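Local structure of hemolysin (2OAI) at residues L31-A37 with W70-R74. The protein is a probable membrane hemolysin that may bind flavin adenine dinucleotide, and whose transporter-associated CorC_HlyC domain, described here, binds calcium. Residues are numbered along the deposited sequence; the frame is centred on the assembly and turned at random.
Sequences LREVLGA and WAGWR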
loop_
_atom_site.group_PDB
_atom_site.type_symbol
_atom_site.label_atom_id
_atom_site.label_comp_id
_atom_site.label_asym_id
_atom_site.label_seq_id
_atom_site.Cartn_x
_atom_site.Cartn_y
_atom_site.Cartn_z
ATOM N N LEU A 31 -16.963 5.828 2.916
ATOM C CA LEU A 31 -16.576 4.671 2.118
ATOM C C LEU A 31 -17.782 4.144 1.314
ATOM O O LEU A 31 -17.657 3.850 0.117
ATOM C CB LEU A 31 -15.998 3.575 3.017
ATOM C CG LEU A 31 -15.477 2.313 2.313
ATOM C CD1 LEU A 31 -14.297 2.585 1.366
ATOM C CD2 LEU A 31 -15.112 1.220 3.339
ATOM N N ARG A 32 -18.953 4.062 1.952
ATOM C CA ARG A 32 -20.136 3.559 1.272
ATOM C C ARG A 32 -20.437 4.420 0.063
ATOM O O ARG A 32 -20.835 3.902 -0.982
ATOM C CB ARG A 32 -21.373 3.555 2.182
ATOM C CG ARG A 32 -21.326 2.454 3.215
ATOM C CD ARG A 32 -22.711 2.214 3.901
ATOM N NE ARG A 32 -22.516 1.382 5.094
ATOM C CZ ARG A 32 -22.378 0.050 5.090
ATOM N NH1 ARG A 32 -22.177 -0.592 6.238
ATOM N NH2 ARG A 32 -22.453 -0.647 3.951
ATOM N N GLU A 33 -20.284 5.727 0.234
ATOM C CA GLU A 33 -20.620 6.672 -0.835
ATOM C C GLU A 33 -19.660 6.497 -2.003
ATOM O O GLU A 33 -20.095 6.419 -3.153
ATOM C CB GLU A 33 -20.582 8.123 -0.352
ATOM C CG GLU A 33 -21.561 8.450 0.753
ATOM C CD GLU A 33 -21.535 9.940 1.160
ATOM O OE1 GLU A 33 -20.540 10.397 1.799
ATOM O OE2 GLU A 33 -22.526 10.637 0.851
ATOM N N VAL A 34 -18.363 6.392 -1.720
ATOM C CA VAL A 34 -17.342 6.328 -2.785
ATOM C C VAL A 34 -17.240 4.981 -3.517
ATOM O O VAL A 34 -16.696 4.901 -4.623
ATOM C CB VAL A 34 -15.942 6.761 -2.285
ATOM C CG1 VAL A 34 -16.045 8.077 -1.519
ATOM C CG2 VAL A 34 -15.304 5.663 -1.435
ATOM N N LEU A 35 -17.754 3.927 -2.898
ATOM C CA LEU A 35 -17.852 2.636 -3.560
ATOM C C LEU A 35 -19.217 2.405 -4.187
ATOM O O LEU A 35 -19.384 1.443 -4.941
ATOM C CB LEU A 35 -17.609 1.513 -2.566
ATOM C CG LEU A 35 -16.311 1.473 -1.747
ATOM C CD1 LEU A 35 -16.320 0.212 -0.872
ATOM C CD2 LEU A 35 -15.024 1.569 -2.608
ATOM N N GLY A 36 -20.190 3.257 -3.861
ATOM C CA GLY A 36 -21.588 3.003 -4.197
ATOM C C GLY A 36 -22.100 1.726 -3.546
ATOM O O GLY A 36 -22.871 0.990 -4.153
ATOM N N ALA A 37 -21.682 1.474 -2.305
ATOM C CA ALA A 37 -22.020 0.241 -1.584
ATOM C C ALA A 37 -23.026 0.485 -0.474
ATOM O O ALA A 37 -24.080 1.069 -0.709
ATOM C CB ALA A 37 -20.773 -0.385 -1.009
ATOM N N TRP A 70 -16.322 -7.434 0.808
ATOM C CA TRP A 70 -17.403 -6.708 1.469
ATOM C C TRP A 70 -18.106 -5.876 0.420
ATOM O O TRP A 70 -17.470 -5.084 -0.282
ATOM C CB TRP A 70 -16.821 -5.825 2.579
ATOM C CG TRP A 70 -17.797 -4.851 3.220
ATOM C CD1 TRP A 70 -18.768 -5.137 4.159
ATOM C CD2 TRP A 70 -17.865 -3.437 2.989
ATOM N NE1 TRP A 70 -19.446 -3.984 4.501
ATOM C CE2 TRP A 70 -18.905 -2.926 3.807
ATOM C CE3 TRP A 70 -17.154 -2.553 2.168
ATOM C CZ2 TRP A 70 -19.251 -1.560 3.818
ATOM C CZ3 TRP A 70 -17.495 -1.193 2.189
ATOM C CH2 TRP A 70 -18.534 -0.718 3.006
ATOM N N ALA A 71 -19.412 -6.091 0.293
ATOM C CA ALA A 71 -20.257 -5.317 -0.631
ATOM C C ALA A 71 -19.783 -5.306 -2.096
ATOM O O ALA A 71 -19.839 -4.254 -2.754
ATOM C CB ALA A 71 -20.391 -3.881 -0.105
ATOM N N GLY A 72 -19.330 -6.455 -2.609
ATOM C CA GLY A 72 -18.798 -6.571 -3.975
ATOM C C GLY A 72 -17.383 -5.993 -4.188
ATOM O O GLY A 72 -16.957 -5.804 -5.329
ATOM N N TRP A 73 -16.654 -5.727 -3.102
ATOM C CA TRP A 73 -15.276 -5.201 -3.198
ATOM C C TRP A 73 -14.328 -6.083 -2.401
ATOM O O TRP A 73 -14.744 -6.671 -1.386
ATOM C CB TRP A 73 -15.218 -3.778 -2.611
ATOM C CG TRP A 73 -15.912 -2.773 -3.478
ATOM C CD1 TRP A 73 -17.258 -2.543 -3.571
ATOM C CD2 TRP A 73 -15.279 -1.873 -4.374
ATOM N NE1 TRP A 73 -17.503 -1.541 -4.488
ATOM C CE2 TRP A 73 -16.305 -1.112 -4.998
ATOM C CE3 TRP A 73 -13.940 -1.628 -4.712
ATOM C CZ2 TRP A 73 -16.034 -0.122 -5.942
ATOM C CZ3 TRP A 73 -13.668 -0.644 -5.678
ATOM C CH2 TRP A 73 -14.727 0.096 -6.276
ATOM N N ARG A 74 -13.068 -6.138 -2.818
ATOM C CA ARG A 74 -12.044 -6.782 -2.016
ATOM C C ARG A 74 -11.239 -5.703 -1.303
ATOM O O ARG A 74 -10.786 -4.742 -1.929
ATOM C CB ARG A 74 -11.100 -7.604 -2.891
ATOM C CG ARG A 74 -9.931 -8.252 -2.124
ATOM C CD ARG A 74 -9.467 -9.478 -2.848
ATOM N NE ARG A 74 -10.524 -10.501 -2.872
ATOM C CZ ARG A 74 -10.413 -11.663 -3.504
ATOM N NH1 ARG A 74 -9.284 -11.961 -4.144
ATOM N NH2 ARG A 74 -11.416 -12.540 -3.470
HETATM O O HOH W 1 -20.237 -0.920 -5.410
#
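Leu35 fits between the indoles of Trp70 and Trp73. CD2 stands over the six-membered ring of Trp73 in a CH-pi contact, 3.7 Å from the centroid and 4° off the ring normal, with CB over the same face, while CD1 meets the edge of Trp70, 3.6 Å from CZ3, and still touches Trp73. Leu31, with CG anti to the backbone N (chi1 -177°), comes obliquely from the direction opposite to Trp70, its CD2 lying 3.6 Å from the same CZ3 atom. The extended chain of Arg32 brings NH2 to 3.3 Å from Trp70 CZ2, which lies over one face of the guanidinium, whose plane is inclined by 55° to the indole. A water at the edge of the Trp73 indole accepts from NE1 (3.0 Å) and donates to Leu35 O (2.6 Å), linking helix backbone to side chain. A Schellman motif with Gly36 at C-prime ends the helix, and a type I' turn from Trp70 to Trp73 closes a beta hairpin. Ala37 CB and Ala71 CB touch beside these bends. Helix 28-35 packs against the hairpin end of the antiparallel sheet, with Leu35 and Trp73 also on Leu90 of strand 89-92, and Leu31 and Trp70 on Met53 of helix 50-58.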